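Local coordinates for protein Exo beta-1,2-glucooligosaccharide sophorohydrolase (non-reducing end) (Parabacteroides distasonis ATCC 8503, PDB 5Z06) that hydrolyses linear beta-1,2-glucan and beta-1,2-glucooligosaccharides of four or more units, releasing sophorose from the non-reducing end, at residues 215-227 / 234-248. Residues are numbered along the deposited sequence; the frame is centred on the assembly and turned at random.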
loop_
_atom_site.group_PDB
_atom_site.type_symbol
_atom_site.label_atom_id
_atom_site.label_comp_id
_atom_site.label_asym_id
_atom_site.label_seq_id
_atom_site.Cartn_x
_atom_site.Cartn_y
_atom_site.Cartn_z
ATOM N N GLU A 215 16.028 -18.364 -8.707
ATOM C CA GLU A 215 15.295 -19.189 -9.674
ATOM C C GLU A 215 13.852 -18.686 -9.932
ATOM O O GLU A 215 13.125 -18.342 -9.001
ATOM C CB GLU A 215 15.274 -20.648 -9.205
ATOM C CG GLU A 215 16.610 -21.387 -9.305
ATOM C CD GLU A 215 16.982 -21.779 -10.738
ATOM O OE1 GLU A 215 16.844 -22.966 -11.096
ATOM O OE2 GLU A 215 17.413 -20.905 -11.516
ATOM N N ASP A 216 13.436 -18.685 -11.196
ATOM C CA ASP A 216 12.213 -18.005 -11.615
ATOM C C ASP A 216 10.962 -18.895 -11.421
ATOM O O ASP A 216 10.347 -19.395 -12.370
ATOM C CB ASP A 216 12.360 -17.489 -13.048
ATOM C CG ASP A 216 11.360 -16.409 -13.379
ATOM O OD1 ASP A 216 10.587 -15.997 -12.492
ATOM O OD2 ASP A 216 11.314 -15.962 -14.532
ATOM N N ILE A 217 10.601 -19.078 -10.157
ATOM C CA ILE A 217 9.436 -19.867 -9.781
ATOM C C ILE A 217 8.145 -19.053 -9.906
ATOM O O ILE A 217 8.158 -17.806 -9.921
ATOM C CB ILE A 217 9.568 -20.462 -8.363
ATOM C CG1 ILE A 217 9.632 -19.384 -7.283
ATOM C CG2 ILE A 217 10.801 -21.354 -8.277
ATOM C CD1 ILE A 217 9.054 -19.846 -5.973
ATOM N N LYS A 218 7.029 -19.773 -9.978
ATOM C CA LYS A 218 5.728 -19.134 -10.182
ATOM C C LYS A 218 5.219 -18.573 -8.848
ATOM O O LYS A 218 4.843 -17.412 -8.740
ATOM C CB LYS A 218 4.736 -20.135 -10.770
ATOM C CG LYS A 218 3.490 -19.505 -11.366
ATOM C CD LYS A 218 2.463 -20.567 -11.718
ATOM C CE LYS A 218 1.184 -19.975 -12.277
ATOM N NZ LYS A 218 1.383 -19.352 -13.599
ATOM N N TYR A 219 5.203 -19.429 -7.844
ATOM C CA TYR A 219 4.732 -19.049 -6.534
ATOM C C TYR A 219 5.147 -20.085 -5.541
ATOM O O TYR A 219 5.627 -21.157 -5.906
ATOM C CB TYR A 219 3.209 -18.840 -6.496
ATOM C CG TYR A 219 2.304 -19.845 -7.216
ATOM C CD1 TYR A 219 2.258 -21.190 -6.851
ATOM C CD2 TYR A 219 1.407 -19.409 -8.192
ATOM C CE1 TYR A 219 1.399 -22.076 -7.487
ATOM C CE2 TYR A 219 0.544 -20.283 -8.826
ATOM C CZ TYR A 219 0.540 -21.611 -8.467
ATOM O OH TYR A 219 -0.328 -22.461 -9.097
ATOM N N TYR A 220 5.004 -19.730 -4.281
ATOM C CA TYR A 220 5.121 -20.679 -3.198
ATOM C C TYR A 220 3.719 -21.153 -2.877
ATOM O O TYR A 220 2.791 -20.352 -2.877
ATOM C CB TYR A 220 5.752 -20.013 -1.991
ATOM C CG TYR A 220 7.172 -19.601 -2.248
ATOM C CD1 TYR A 220 8.207 -20.533 -2.159
ATOM C CD2 TYR A 220 7.481 -18.288 -2.596
ATOM C CE1 TYR A 220 9.520 -20.163 -2.397
ATOM C CE2 TYR A 220 8.788 -17.902 -2.839
ATOM C CZ TYR A 220 9.809 -18.835 -2.734
ATOM O OH TYR A 220 11.103 -18.434 -2.981
ATOM N N ARG A 221 3.558 -22.447 -2.653
ATOM C CA ARG A 221 2.305 -22.984 -2.187
ATOM C C ARG A 221 2.486 -23.237 -0.725
ATOM O O ARG A 221 3.471 -23.887 -0.335
ATOM C CB ARG A 221 1.970 -24.304 -2.876
ATOM C CG ARG A 221 0.807 -24.223 -3.842
ATOM C CD ARG A 221 0.510 -25.573 -4.481
ATOM N NE ARG A 221 0.003 -25.387 -5.841
ATOM C CZ ARG A 221 0.216 -26.211 -6.871
ATOM N NH1 ARG A 221 0.939 -27.329 -6.735
ATOM N NH2 ARG A 221 -0.302 -25.907 -8.065
ATOM N N ILE A 222 1.518 -22.781 0.073
ATOM C CA ILE A 222 1.567 -22.983 1.515
ATOM C C ILE A 222 0.544 -24.052 1.884
ATOM O O ILE A 222 -0.612 -23.980 1.457
ATOM C CB ILE A 222 1.300 -21.685 2.317
ATOM C CG1 ILE A 222 2.367 -20.626 1.996
ATOM C CG2 ILE A 222 1.279 -21.968 3.824
ATOM C CD1 ILE A 222 2.026 -19.745 0.821
ATOM N N TYR A 223 1.003 -25.014 2.685
ATOM C CA TYR A 223 0.175 -26.122 3.194
ATOM C C TYR A 223 0.012 -26.007 4.688
ATOM O O TYR A 223 0.943 -25.668 5.396
ATOM C CB TYR A 223 0.807 -27.481 2.882
ATOM C CG TYR A 223 0.798 -27.798 1.414
ATOM C CD1 TYR A 223 1.823 -27.340 0.594
ATOM C CD2 TYR A 223 -0.252 -28.519 0.833
ATOM C CE1 TYR A 223 1.820 -27.598 -0.759
ATOM C CE2 TYR A 223 -0.263 -28.789 -0.525
ATOM C CZ TYR A 223 0.781 -28.327 -1.315
ATOM O OH TYR A 223 0.790 -28.568 -2.661
ATOM N N ARG A 224 -1.186 -26.296 5.154
ATOM C CA ARG A 224 -1.502 -26.205 6.557
ATOM C C ARG A 224 -2.088 -27.511 7.072
ATOM O O ARG A 224 -2.846 -28.180 6.383
ATOM C CB ARG A 224 -2.498 -25.087 6.797
ATOM C CG ARG A 224 -2.747 -24.833 8.277
ATOM C CD ARG A 224 -3.737 -23.716 8.435
ATOM N NE ARG A 224 -5.036 -24.048 7.876
ATOM C CZ ARG A 224 -6.006 -23.165 7.621
ATOM N NH1 ARG A 224 -5.846 -21.866 7.849
ATOM N NH2 ARG A 224 -7.158 -23.581 7.131
ATOM N N SER A 225 -1.732 -27.849 8.297
ATOM C CA SER A 225 -2.345 -28.960 8.992
ATOM C C SER A 225 -2.773 -28.486 10.365
ATOM O O SER A 225 -2.062 -27.716 11.012
ATOM C CB SER A 225 -1.365 -30.114 9.105
ATOM O OG SER A 225 -2.004 -31.213 9.713
ATOM N N PHE A 226 -3.951 -28.919 10.791
ATOM C CA PHE A 226 -4.384 -28.746 12.174
ATOM C C PHE A 226 -4.042 -29.928 13.070
ATOM O O PHE A 226 -4.152 -29.807 14.284
ATOM C CB PHE A 226 -5.870 -28.451 12.234
ATOM C CG PHE A 226 -6.242 -27.146 11.613
ATOM C CD1 PHE A 226 -5.592 -25.966 11.985
ATOM C CD2 PHE A 226 -7.260 -27.077 10.672
ATOM C CE1 PHE A 226 -5.941 -24.750 11.420
ATOM C CE2 PHE A 226 -7.619 -25.860 10.109
ATOM C CZ PHE A 226 -6.956 -24.693 10.486
ATOM N N ASP A 227 -3.613 -31.048 12.482
ATOM C CA ASP A 227 -3.208 -32.228 13.263
ATOM C C ASP A 227 -1.760 -32.687 13.038
ATOM O O ASP A 227 -1.290 -33.577 13.735
ATOM C CB ASP A 227 -4.203 -33.384 13.050
ATOM C CG ASP A 227 -4.313 -33.837 11.603
ATOM O OD1 ASP A 227 -3.352 -33.688 10.813
ATOM O OD2 ASP A 227 -5.388 -34.367 11.255
ATOM N N VAL A 234 -3.417 -24.045 1.564
ATOM C CA VAL A 234 -4.224 -22.917 2.041
ATOM C C VAL A 234 -3.967 -21.606 1.333
ATOM O O VAL A 234 -4.820 -20.725 1.381
ATOM C CB VAL A 234 -4.115 -22.689 3.551
ATOM C CG1 VAL A 234 -4.832 -23.812 4.282
ATOM C CG2 VAL A 234 -2.665 -22.517 4.000
ATOM N N ALA A 235 -2.816 -21.462 0.691
ATOM C CA ALA A 235 -2.477 -20.201 0.051
ATOM C C ALA A 235 -1.343 -20.369 -0.916
ATOM O O ALA A 235 -0.606 -21.358 -0.869
ATOM C CB ALA A 235 -2.087 -19.149 1.098
ATOM N N VAL A 236 -1.209 -19.378 -1.790
ATOM C CA VAL A 236 -0.029 -19.249 -2.616
ATOM C C VAL A 236 0.543 -17.875 -2.374
ATOM O O VAL A 236 -0.186 -16.916 -2.105
ATOM C CB VAL A 236 -0.263 -19.428 -4.130
ATOM C CG1 VAL A 236 -0.657 -20.856 -4.437
ATOM C CG2 VAL A 236 -1.291 -18.445 -4.694
ATOM N N ARG A 237 1.859 -17.796 -2.458
ATOM C CA ARG A 237 2.515 -16.536 -2.369
ATOM C C ARG A 237 3.485 -16.425 -3.513
ATOM O O ARG A 237 4.331 -17.288 -3.728
ATOM C CB ARG A 237 3.187 -16.381 -0.999
ATOM C CG ARG A 237 2.207 -16.059 0.116
ATOM C CD ARG A 237 1.639 -14.657 -0.047
ATOM N NE ARG A 237 0.681 -14.285 0.988
ATOM C CZ ARG A 237 -0.636 -14.513 0.955
ATOM N NH1 ARG A 237 -1.216 -15.175 -0.049
ATOM N NH2 ARG A 237 -1.384 -14.106 1.966
ATOM N N ARG A 238 3.349 -15.336 -4.239
ATOM C CA ARG A 238 4.247 -15.000 -5.301
ATOM C C ARG A 238 5.651 -14.770 -4.726
ATOM O O ARG A 238 5.776 -14.420 -3.547
ATOM C CB ARG A 238 3.746 -13.739 -5.987
ATOM C CG ARG A 238 2.441 -13.901 -6.733
ATOM C CD ARG A 238 2.689 -14.626 -8.029
ATOM N NE ARG A 238 1.460 -15.020 -8.698
ATOM C CZ ARG A 238 1.406 -15.631 -9.884
ATOM N NH1 ARG A 238 2.517 -15.893 -10.561
ATOM N NH2 ARG A 238 0.222 -15.977 -10.409
ATOM N N PRO A 239 6.707 -14.950 -5.552
ATOM C CA PRO A 239 8.119 -14.872 -5.104
ATOM C C PRO A 239 8.572 -13.556 -4.429
ATOM O O PRO A 239 9.511 -13.571 -3.657
ATOM C CB PRO A 239 8.921 -15.110 -6.400
ATOM C CG PRO A 239 7.944 -15.637 -7.392
ATOM C CD PRO A 239 6.617 -15.062 -7.021
ATOM N N TRP A 240 7.885 -12.457 -4.724
ATOM C CA TRP A 240 8.080 -11.150 -4.064
ATOM C C TRP A 240 7.588 -11.091 -2.611
ATOM O O TRP A 240 7.858 -10.121 -1.902
ATOM C CB TRP A 240 7.438 -10.000 -4.886
ATOM C CG TRP A 240 6.004 -10.218 -5.345
ATOM C CD1 TRP A 240 5.601 -10.711 -6.562
ATOM C CD2 TRP A 240 4.804 -9.930 -4.617
ATOM N NE1 TRP A 240 4.221 -10.755 -6.623
ATOM C CE2 TRP A 240 3.712 -10.283 -5.443
ATOM C CE3 TRP A 240 4.544 -9.404 -3.354
ATOM C CZ2 TRP A 240 2.382 -10.134 -5.035
ATOM C CZ3 TRP A 240 3.221 -9.263 -2.942
ATOM C CH2 TRP A 240 2.156 -9.620 -3.781
ATOM N N MET A 241 6.892 -12.129 -2.158
ATOM C CA MET A 241 6.506 -12.240 -0.762
ATOM C C MET A 241 7.045 -13.568 -0.202
ATOM O O MET A 241 6.499 -14.619 -0.501
ATOM C CB MET A 241 4.973 -12.142 -0.691
ATOM C CG MET A 241 4.352 -11.972 0.678
ATOM S SD MET A 241 4.911 -10.539 1.598
ATOM C CE MET A 241 4.260 -9.242 0.561
ATOM N N ASN A 242 8.105 -13.508 0.611
ATOM C CA ASN A 242 8.673 -14.674 1.315
ATOM C C ASN A 242 8.034 -14.908 2.685
ATOM O O ASN A 242 8.694 -15.265 3.679
ATOM C CB ASN A 242 10.181 -14.505 1.499
ATOM C CG ASN A 242 10.915 -14.428 0.183
ATOM O OD1 ASN A 242 10.565 -15.103 -0.803
ATOM N ND2 ASN A 242 11.934 -13.587 0.149
ATOM N N ARG A 243 6.725 -14.754 2.715
ATOM C CA ARG A 243 6.030 -14.607 3.942
ATOM C C ARG A 243 4.593 -14.930 3.713
ATOM O O ARG A 243 4.060 -14.582 2.673
ATOM C CB ARG A 243 6.120 -13.154 4.353
ATOM C CG ARG A 243 6.363 -13.052 5.795
ATOM C CD ARG A 243 6.311 -11.616 6.271
ATOM N NE ARG A 243 7.445 -11.465 7.139
ATOM C CZ ARG A 243 7.597 -12.070 8.310
ATOM N NH1 ARG A 243 6.647 -12.826 8.844
ATOM N NH2 ARG A 243 8.708 -11.862 8.976
ATOM N N TYR A 244 3.955 -15.565 4.682
ATOM C CA TYR A 244 2.540 -15.814 4.575
ATOM C C TYR A 244 1.877 -15.610 5.920
ATOM O O TYR A 244 2.383 -16.071 6.948
ATOM C CB TYR A 244 2.271 -17.213 4.031
ATOM C CG TYR A 244 0.824 -17.569 4.139
ATOM C CD1 TYR A 244 -0.131 -16.858 3.419
ATOM C CD2 TYR A 244 0.398 -18.580 4.995
ATOM C CE1 TYR A 244 -1.476 -17.148 3.530
ATOM C CE2 TYR A 244 -0.941 -18.896 5.099
ATOM C CZ TYR A 244 -1.868 -18.180 4.374
ATOM O OH TYR A 244 -3.179 -18.507 4.505
ATOM N N THR A 245 0.758 -14.892 5.883
ATOM C CA THR A 245 -0.026 -14.587 7.038
ATOM C C THR A 245 -1.295 -15.418 6.991
ATOM O O THR A 245 -2.174 -15.196 6.160
ATOM C CB THR A 245 -0.316 -13.084 7.094
ATOM O OG1 THR A 245 0.900 -12.399 7.425
ATOM C CG2 THR A 245 -1.368 -12.772 8.138
ATOM N N ASP A 246 -1.381 -16.381 7.901
ATOM C CA ASP A 246 -2.509 -17.252 7.944
ATOM C C ASP A 246 -3.430 -16.754 9.012
ATOM O O ASP A 246 -3.181 -16.961 10.202
ATOM C CB ASP A 246 -2.112 -18.682 8.262
ATOM C CG ASP A 246 -3.228 -19.658 7.960
ATOM O OD1 ASP A 246 -3.924 -19.478 6.932
ATOM O OD2 ASP A 246 -3.417 -20.601 8.754
ATOM N N PHE A 247 -4.508 -16.116 8.585
ATOM C CA PHE A 247 -5.470 -15.619 9.518
ATOM C C PHE A 247 -6.436 -16.739 9.890
ATOM O O PHE A 247 -7.346 -17.032 9.144
ATOM C CB PHE A 247 -6.222 -14.415 8.959
ATOM C CG PHE A 247 -6.961 -13.673 10.015
ATOM C CD1 PHE A 247 -8.255 -14.035 10.356
ATOM C CD2 PHE A 247 -6.336 -12.670 10.719
ATOM C CE1 PHE A 247 -8.935 -13.351 11.347
ATOM C CE2 PHE A 247 -6.993 -12.007 11.727
ATOM C CZ PHE A 247 -8.303 -12.336 12.040
ATOM N N LEU A 248 -6.232 -17.343 11.048
ATOM C CA LEU A 248 -7.110 -18.407 11.551
ATOM C C LEU A 248 -8.390 -17.858 12.131
ATOM O O LEU A 248 -9.406 -18.524 12.104
ATOM C CB LEU A 248 -6.405 -19.239 12.634
ATOM C CG LEU A 248 -5.146 -19.923 12.110
ATOM C CD1 LEU A 248 -4.266 -20.380 13.261
ATOM C CD2 LEU A 248 -5.522 -21.082 11.206
#
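The guanidinium of Arg224 lies between Val234 CG1 on one face and Phe226 CZ on the opposite face. At its edge, Arg224 NH1 gives a nearly straight bond (170°) to Asp246 OD2 at 2.9 Å. This is a salt bridge, made in the guanidinium plane and to the syn lone pair of the carboxylate oxygen. The bend of Arg224 at chi3 (63°) turns the group toward Asp246. The other carboxylate oxygen takes the hydroxyl of Tyr244, and Tyr257 also bonds Asp246 OD2, which holds the acid on both oxygens. Leu248 CD2 meets the edge of the Phe226 ring.

The Tyr219 ring carries Val236 CG1 over one face, a CH-pi contact 4.0 Å from CG1 to the ring centroid. Lys218 CB lies on its opposite face. The edge of the Tyr219 ring, at CD2, stands over the centre of one face of the Arg238 guanidinium, the planes 84° apart. Arg238 itself is salt-bridged to Asp7 and to Glu12, a ligand of the calcium ion.

Ile222 CG2 reaches Tyr244 CD2 at 3.7 Å, while Ile222 CD1 packs on Arg237 CG. Tyr220 and Arg237 form a hydrogen-bonded antiparallel pair, with Tyr220 N to Arg237 O at 2.6 Å. Ile222 O takes Val234 N at 2.8 Å and, weakly, Ala235 N, so two residues of 232-237 stand opposite one: a classic beta bulge.

Strands 219-225 and 232-237 form an antiparallel beta hairpin. Strand 254-262 flanks 219-225 on its other side. Strand 243-247 belongs to a second sheet beside 204-210. Ile222 packs on Tyr244 and on Ile207 of 204-210 between the two sheets, a three-plus-four strand sandwich consistent with a fibronectin type III-like fold.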